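Local coordinates for protein quinoline 2-oxidoreductase large subunit (PDB 1T3Q) that forms the molybdenum-bearing large subunit of quinoline 2-oxidoreductase, a molybdenum hydroxylase of the xanthine dehydrogenase family that probably oxidises quinoline at carbon 2, at residues 229-234 with 239-244; 427-432 with 661-666; 692-697 with 770-775. All coordinates share one frame; numbering follows the deposited sequence.

In the fold
All three contacts lie 21 to 24 Å from the centre of the chain, and none touches another. Contact 1 is buried and strongly polar: helix 226-237 is tied to its own following loop by hydrogen bonds and charges, and the second copy of the protein covers part of it. Contact 2, also buried and across the chain's centre from contact 1, joins helix 426-437 to strand 655-665 through methyl groups, with no direct hydrogen bond. Contact 3 is partly buried and brings the loop after helix 672-692 against the end of strand 770-771, round one proline and a water, beside the small and medium subunits. No helix or strand is common to any two contacts.

Contact 1 (229-234 with 239-244); sequences VRTMVA and IPEHLI
Ala234, in the last turn of helix 226-237, and Ile239, just after it, bring the backbones closest, their CA atoms 4.6 Å apart where the chain doubles back. Ile239 N gives a 3.0 Å hydrogen bond to Ala234 O. From there 239-244 runs back beside the helix through a short 3-10 turn at 241-242, until Ile244 lies across from Arg230.

Arg230 carries the polar half. With CG anti to the backbone N (chi1 173°) and the chain extended to NE, the guanidinium reaches the returning loop; NE donates to Ile244 O at 2.8 Å, nearly in the guanidinium plane, though N-H...O bends to 148°. Glu241 CG covers one guanidinium face, 3.7 Å above its centre. The salt bridge from Arg230 NH2 to Glu241 OE1 is purely one of charges at 3.5 Å, since the oxygen sits well out of the plane. Thr231 OG1 lies 2.9 Å from the same OE1, but its proton also has Ser227 O within reach, and Tyr540 OH bonds this hydroxyl too, so the bond is not settled. A leucine in place of Arg230 would probably leave Ile244 O without this donor and Glu241 without its cation. On the apolar side, Ile244 CD1 touches Val233 CG1 and Ala234 CB, 3.9 Å from each.

Asp492 of the second subunit pairs with Arg230, and Thr494 of that subunit bonds Glu241 OE2. Behind, Val233 packs on helix 263-275 and on strand 216-221, next to which strand 244-247 forms the sheet's edge within this chain.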
# COMPACT_ATOMS: atom_id res chain seq x y z
N VAL B 229 -13.80 -3.88 -14.15
CA VAL B 229 -12.69 -3.11 -14.69
C VAL B 229 -11.47 -4.00 -14.91
O VAL B 229 -10.82 -3.93 -15.96
CB VAL B 229 -12.31 -1.94 -13.75
CG1 VAL B 229 -11.06 -1.23 -14.26
CG2 VAL B 229 -13.47 -0.96 -13.69
N ARG B 230 -11.15 -4.84 -13.92
CA ARG B 230 -10.01 -5.74 -14.03
C ARG B 230 -10.11 -6.63 -15.27
O ARG B 230 -9.17 -6.74 -16.04
CB ARG B 230 -9.91 -6.61 -12.77
CG ARG B 230 -8.84 -7.71 -12.84
CD ARG B 230 -8.78 -8.47 -11.54
NE ARG B 230 -7.85 -9.60 -11.55
CZ ARG B 230 -8.22 -10.88 -11.53
NH1 ARG B 230 -7.31 -11.84 -11.53
NH2 ARG B 230 -9.51 -11.20 -11.51
N THR B 231 -11.27 -7.26 -15.44
CA THR B 231 -11.48 -8.14 -16.59
C THR B 231 -11.42 -7.39 -17.92
O THR B 231 -10.86 -7.91 -18.89
CB THR B 231 -12.84 -8.86 -16.49
OG1 THR B 231 -12.94 -9.53 -15.22
CG2 THR B 231 -12.99 -9.89 -17.60
N MET B 232 -11.98 -6.19 -17.97
CA MET B 232 -11.96 -5.42 -19.21
C MET B 232 -10.58 -4.89 -19.56
O MET B 232 -10.22 -4.81 -20.74
CB MET B 232 -12.97 -4.26 -19.16
CG MET B 232 -14.43 -4.71 -19.02
SD MET B 232 -14.93 -5.98 -20.22
CE MET B 232 -14.80 -7.40 -19.22
N VAL B 233 -9.79 -4.52 -18.55
CA VAL B 233 -8.44 -4.05 -18.83
C VAL B 233 -7.66 -5.21 -19.43
O VAL B 233 -6.91 -5.05 -20.40
CB VAL B 233 -7.72 -3.57 -17.55
CG1 VAL B 233 -6.24 -3.35 -17.84
CG2 VAL B 233 -8.35 -2.28 -17.05
N ALA B 234 -7.85 -6.40 -18.85
CA ALA B 234 -7.16 -7.59 -19.33
C ALA B 234 -7.49 -7.86 -20.79
O ALA B 234 -6.60 -8.12 -21.60
CB ALA B 234 -7.56 -8.80 -18.48
N ILE B 239 -3.63 -7.95 -21.44
CA ILE B 239 -2.74 -8.15 -20.31
C ILE B 239 -3.33 -9.33 -19.53
O ILE B 239 -4.53 -9.36 -19.27
CB ILE B 239 -2.69 -6.90 -19.41
CG1 ILE B 239 -2.06 -5.73 -20.18
CG2 ILE B 239 -1.89 -7.19 -18.13
CD1 ILE B 239 -1.97 -4.43 -19.40
N PRO B 240 -2.51 -10.33 -19.18
CA PRO B 240 -3.03 -11.48 -18.44
C PRO B 240 -3.79 -11.02 -17.20
O PRO B 240 -3.27 -10.23 -16.41
CB PRO B 240 -1.78 -12.30 -18.13
CG PRO B 240 -0.66 -11.30 -18.20
CD PRO B 240 -1.05 -10.42 -19.35
N GLU B 241 -5.02 -11.51 -17.05
CA GLU B 241 -5.88 -11.10 -15.95
C GLU B 241 -5.35 -11.33 -14.54
O GLU B 241 -5.56 -10.50 -13.65
CB GLU B 241 -7.26 -11.77 -16.08
CG GLU B 241 -8.33 -11.16 -15.21
CD GLU B 241 -9.69 -11.81 -15.38
OE1 GLU B 241 -10.68 -11.26 -14.85
OE2 GLU B 241 -9.77 -12.88 -16.04
N HIS B 242 -4.67 -12.45 -14.33
CA HIS B 242 -4.16 -12.75 -13.00
C HIS B 242 -3.03 -11.80 -12.58
O HIS B 242 -2.68 -11.73 -11.40
CB HIS B 242 -3.68 -14.20 -12.93
CG HIS B 242 -2.61 -14.53 -13.93
ND1 HIS B 242 -1.42 -15.12 -13.58
CD2 HIS B 242 -2.58 -14.40 -15.28
CE1 HIS B 242 -0.70 -15.34 -14.67
NE2 HIS B 242 -1.39 -14.91 -15.71
N LEU B 243 -2.47 -11.08 -13.54
CA LEU B 243 -1.39 -10.15 -13.25
C LEU B 243 -1.93 -8.74 -13.04
O LEU B 243 -1.18 -7.76 -13.05
CB LEU B 243 -0.37 -10.14 -14.40
CG LEU B 243 0.30 -11.49 -14.67
CD1 LEU B 243 1.31 -11.37 -15.80
CD2 LEU B 243 0.98 -11.98 -13.40
N ILE B 244 -3.24 -8.64 -12.86
CA ILE B 244 -3.87 -7.34 -12.64
C ILE B 244 -4.67 -7.30 -11.35
O ILE B 244 -5.42 -8.23 -11.04
CB ILE B 244 -4.86 -6.99 -13.77
CG1 ILE B 244 -4.17 -7.00 -15.13
CG2 ILE B 244 -5.48 -5.61 -13.50
CD1 ILE B 244 -5.12 -6.72 -16.30
O HOH W 1 -4.73 -12.30 -9.85

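Contact 2 (427-432 with 661-666); sequences LQTINL and FAVEDC
Val663 is where strand 655-665 meets helix 426-437, with Thr429 and Leu432, one turn apart on the helix, facing it. Following the strand, Phe661 comes first; its ring bypasses 427-432 and packs further along the same helix, on Met436 and Val437. Ala662 turns to the far side of the sheet.

Val663 then points at the helix and supplies nearly all the strand's share of the contact. Its CG1, set anti to the backbone N (chi1 171°), comes up against the branch of Thr429, 3.8 Å from Thr429 CG2 and 3.7 Å from Thr429 OG1. The two side chains run past each other in opposite directions, so the valine meets the threonine's flank. Leu432 CD1 approaches both valine methyls, at 3.9 Å from Val663 CG1 and 3.9 Å from Val663 CG2. The threonine hydroxyl looks for its polar partner elsewhere: OG1 bonds Thr425 O, just before the helix, and weakly Asn639 OD1, while OG1 and CG2 both touch the valine methyl.

Glu664 points its CB away from the helix. Asp665 faces the helix side again, and its OD2 bonds Thr425 OG1 and Thr729 OG1, a polar border to the methyl cluster. Cys666, just past the strand, touches the pterin cytosine dinucleotide, whereas the side chain of Val663 is about 14 Å from it.

The strand lies between 636-649, antiparallel to it, and 722-726, parallel to it, in a four-stranded mixed sheet. Helix 426-437 covers one face, Leu433 and Met436 also touching Val663, and Ile430 packs against helix 397-402.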
# COMPACT_ATOMS: atom_id res chain seq x y z
N LEU B 427 -51.18 -0.80 -3.08
CA LEU B 427 -52.39 -0.16 -2.57
C LEU B 427 -52.15 0.58 -1.26
O LEU B 427 -52.53 1.74 -1.12
CB LEU B 427 -53.51 -1.20 -2.36
CG LEU B 427 -54.82 -0.59 -1.83
CD1 LEU B 427 -55.33 0.46 -2.82
CD2 LEU B 427 -55.86 -1.67 -1.62
N GLN B 428 -51.51 -0.09 -0.31
CA GLN B 428 -51.24 0.52 0.98
C GLN B 428 -50.37 1.77 0.85
O GLN B 428 -50.50 2.70 1.66
CB GLN B 428 -50.59 -0.49 1.93
CG GLN B 428 -50.22 0.09 3.29
CD GLN B 428 -49.94 -0.97 4.34
OE1 GLN B 428 -49.48 -2.07 4.02
NE2 GLN B 428 -50.19 -0.64 5.60
N THR B 429 -49.51 1.80 -0.16
CA THR B 429 -48.66 2.98 -0.37
C THR B 429 -49.51 4.18 -0.78
O THR B 429 -49.33 5.29 -0.28
CB THR B 429 -47.60 2.71 -1.46
OG1 THR B 429 -46.60 1.83 -0.94
CG2 THR B 429 -46.95 4.01 -1.90
N ILE B 430 -50.44 3.96 -1.70
CA ILE B 430 -51.32 5.02 -2.16
C ILE B 430 -52.11 5.61 -0.98
O ILE B 430 -52.20 6.83 -0.83
CB ILE B 430 -52.33 4.49 -3.20
CG1 ILE B 430 -51.58 3.96 -4.43
CG2 ILE B 430 -53.31 5.58 -3.59
CD1 ILE B 430 -52.47 3.26 -5.45
N ASN B 431 -52.65 4.74 -0.14
CA ASN B 431 -53.43 5.15 1.01
C ASN B 431 -52.60 5.89 2.05
O ASN B 431 -53.04 6.90 2.60
CB ASN B 431 -54.10 3.94 1.66
CG ASN B 431 -55.20 3.34 0.80
OD1 ASN B 431 -55.56 2.18 0.95
ND2 ASN B 431 -55.74 4.15 -0.10
N LEU B 432 -51.40 5.39 2.32
CA LEU B 432 -50.51 6.01 3.30
C LEU B 432 -50.06 7.38 2.80
O LEU B 432 -50.02 8.36 3.56
CB LEU B 432 -49.29 5.13 3.54
CG LEU B 432 -48.63 5.13 4.93
CD1 LEU B 432 -47.21 4.63 4.79
CD2 LEU B 432 -48.64 6.52 5.54
N PHE B 661 -43.13 14.18 0.46
CA PHE B 661 -43.57 13.04 1.24
C PHE B 661 -43.11 11.78 0.53
O PHE B 661 -43.21 11.68 -0.69
CB PHE B 661 -45.10 13.04 1.33
CG PHE B 661 -45.67 14.35 1.82
CD1 PHE B 661 -45.78 14.62 3.18
CD2 PHE B 661 -46.11 15.31 0.91
CE1 PHE B 661 -46.32 15.82 3.63
CE2 PHE B 661 -46.65 16.52 1.35
CZ PHE B 661 -46.75 16.77 2.71
N ALA B 662 -42.60 10.82 1.29
CA ALA B 662 -42.12 9.57 0.71
C ALA B 662 -42.59 8.35 1.49
O ALA B 662 -42.58 8.33 2.72
CB ALA B 662 -40.59 9.58 0.64
N VAL B 663 -43.01 7.33 0.75
CA VAL B 663 -43.42 6.06 1.34
C VAL B 663 -42.53 5.03 0.65
O VAL B 663 -42.55 4.91 -0.58
CB VAL B 663 -44.89 5.73 1.04
CG1 VAL B 663 -45.19 4.30 1.49
CG2 VAL B 663 -45.80 6.71 1.76
N GLU B 664 -41.74 4.30 1.42
CA GLU B 664 -40.84 3.31 0.84
C GLU B 664 -41.01 1.92 1.40
O GLU B 664 -41.17 1.74 2.61
CB GLU B 664 -39.38 3.76 1.01
CG GLU B 664 -38.34 2.69 0.65
CD GLU B 664 -38.27 2.41 -0.84
OE1 GLU B 664 -37.79 1.32 -1.23
OE2 GLU B 664 -38.69 3.28 -1.64
N ASP B 665 -40.97 0.93 0.52
CA ASP B 665 -41.05 -0.46 0.93
C ASP B 665 -39.92 -1.20 0.23
O ASP B 665 -40.05 -1.58 -0.94
CB ASP B 665 -42.39 -1.10 0.53
CG ASP B 665 -42.58 -2.49 1.13
OD1 ASP B 665 -41.59 -3.22 1.34
OD2 ASP B 665 -43.74 -2.88 1.39
N CYS B 666 -38.81 -1.37 0.94
CA CYS B 666 -37.65 -2.08 0.41
C CYS B 666 -37.52 -3.36 1.21
O CYS B 666 -36.42 -3.81 1.52
CB CYS B 666 -36.38 -1.23 0.55
SG CYS B 666 -36.00 -0.67 2.23

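Contact 3 (692-697 with 770-775)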
# COMPACT_ATOMS: atom_id res chain seq x y z
N LEU B 692 -33.79 22.29 -12.11
CA LEU B 692 -32.54 23.02 -12.26
C LEU B 692 -31.47 22.55 -13.25
O LEU B 692 -30.86 23.37 -13.93
CB LEU B 692 -31.86 23.09 -10.89
CG LEU B 692 -32.62 23.77 -9.76
CD1 LEU B 692 -32.04 23.34 -8.42
CD2 LEU B 692 -32.55 25.27 -9.94
N GLU B 693 -31.24 21.25 -13.29
CA GLU B 693 -30.19 20.68 -14.12
C GLU B 693 -30.42 20.37 -15.59
O GLU B 693 -31.44 19.80 -15.97
CB GLU B 693 -29.68 19.39 -13.46
CG GLU B 693 -29.36 19.53 -11.99
CD GLU B 693 -29.00 18.22 -11.34
OE1 GLU B 693 -29.21 18.10 -10.11
OE2 GLU B 693 -28.50 17.30 -12.04
N GLU B 694 -29.43 20.74 -16.40
CA GLU B 694 -29.45 20.44 -17.81
C GLU B 694 -28.09 20.63 -18.47
O GLU B 694 -27.50 21.71 -18.40
CB GLU B 694 -30.50 21.26 -18.58
CG GLU B 694 -30.73 20.67 -19.98
CD GLU B 694 -31.87 21.28 -20.76
OE1 GLU B 694 -32.16 20.77 -21.87
OE2 GLU B 694 -32.48 22.27 -20.30
N VAL B 695 -27.59 19.56 -19.06
CA VAL B 695 -26.33 19.60 -19.79
C VAL B 695 -26.84 20.00 -21.17
O VAL B 695 -27.70 19.33 -21.74
CB VAL B 695 -25.67 18.21 -19.85
CG1 VAL B 695 -24.60 18.17 -20.95
CG2 VAL B 695 -25.03 17.89 -18.50
N ILE B 696 -26.33 21.11 -21.71
CA ILE B 696 -26.81 21.59 -22.99
C ILE B 696 -25.83 21.61 -24.15
O ILE B 696 -24.72 22.14 -24.04
CB ILE B 696 -27.38 23.02 -22.84
CG1 ILE B 696 -28.45 23.06 -21.74
CG2 ILE B 696 -27.97 23.50 -24.17
CD1 ILE B 696 -28.97 24.44 -21.44
N TYR B 697 -26.25 21.02 -25.26
CA TYR B 697 -25.47 21.01 -26.49
C TYR B 697 -26.23 21.95 -27.42
O TYR B 697 -27.45 21.85 -27.53
CB TYR B 697 -25.42 19.61 -27.13
CG TYR B 697 -24.42 18.65 -26.53
CD1 TYR B 697 -24.81 17.75 -25.53
CD2 TYR B 697 -23.11 18.61 -26.98
CE1 TYR B 697 -23.90 16.83 -25.00
CE2 TYR B 697 -22.19 17.70 -26.46
CZ TYR B 697 -22.60 16.81 -25.47
OH TYR B 697 -21.70 15.91 -24.95
N THR B 770 -41.61 18.96 -20.45
CA THR B 770 -40.16 18.93 -20.64
C THR B 770 -39.44 19.29 -19.34
O THR B 770 -39.83 20.22 -18.65
CB THR B 770 -39.71 19.94 -21.71
OG1 THR B 770 -40.37 19.65 -22.95
CG2 THR B 770 -38.21 19.87 -21.92
N VAL B 771 -38.40 18.52 -18.99
CA VAL B 771 -37.60 18.84 -17.82
C VAL B 771 -36.21 19.21 -18.32
O VAL B 771 -35.76 18.71 -19.36
CB VAL B 771 -37.49 17.66 -16.81
CG1 VAL B 771 -38.85 17.35 -16.21
CG2 VAL B 771 -36.90 16.43 -17.50
N PRO B 772 -35.51 20.10 -17.61
CA PRO B 772 -35.95 20.75 -16.37
C PRO B 772 -37.02 21.81 -16.61
O PRO B 772 -37.06 22.43 -17.67
CB PRO B 772 -34.66 21.34 -15.82
CG PRO B 772 -33.97 21.78 -17.08
CD PRO B 772 -34.17 20.59 -18.00
N ILE B 773 -37.89 22.01 -15.63
CA ILE B 773 -38.94 23.01 -15.72
C ILE B 773 -38.34 24.30 -15.17
O ILE B 773 -38.34 24.54 -13.96
CB ILE B 773 -40.16 22.60 -14.89
CG1 ILE B 773 -40.68 21.25 -15.39
CG2 ILE B 773 -41.23 23.68 -14.97
CD1 ILE B 773 -41.82 20.67 -14.57
N THR B 774 -37.83 25.11 -16.08
CA THR B 774 -37.17 26.37 -15.76
C THR B 774 -38.14 27.55 -15.80
O THR B 774 -39.26 27.42 -16.28
CB THR B 774 -36.07 26.63 -16.79
OG1 THR B 774 -36.66 26.79 -18.08
CG2 THR B 774 -35.10 25.46 -16.84
N PRO B 775 -37.72 28.71 -15.28
CA PRO B 775 -38.64 29.85 -15.33
C PRO B 775 -38.97 30.21 -16.78
O PRO B 775 -40.07 30.65 -17.09
CB PRO B 775 -37.87 30.96 -14.60
CG PRO B 775 -36.44 30.51 -14.63
CD PRO B 775 -36.54 29.02 -14.46
O HOH W 2 -34.79 19.76 -21.91
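Pro772 presses its ring into the bend formed by Leu692, Glu693 and Glu694, and the close packing of this contact is all around that ring. Glu693 O lies 3.4 Å from Pro772 CG, a backbone oxygen against ring carbons. Glu694 crosses the proline at about a right angle: its CB sits 3.8 Å from Pro772 CD, and the carboxylate follows, with OE2 3.3 Å from that same CD. CG of Glu694 stands anti to the backbone N (chi1 -166°) and the chain beyond is extended, which brings OE2 up to Pro772 CD and CG. Leu692 N approaches Pro772 CB at 3.9 Å.

The peptide bond before Pro772 is cis. It ends the short strand 770-771, which pairs in parallel with strand 185-193, and the chain then enters helix 775-783, with Thr774 as N-cap: its OG1 accepts from Arg777 N.

Looser is the link at Glu694 OE1, where no direct hydrogen bond joins the segments. A water bridges instead, donating to Glu694 OE1 at 2.8 Å and to Val771 O at 2.9 Å. Arg777 makes a long, weak ion pair with Glu694 OE2, while its NH1 bonds Pro772 O. Glu693, whose CB points away from the proline, pairs through OE1 with Arg143 of the small subunit, and Arg185 of the medium subunit packs on Leu692 and Thr774.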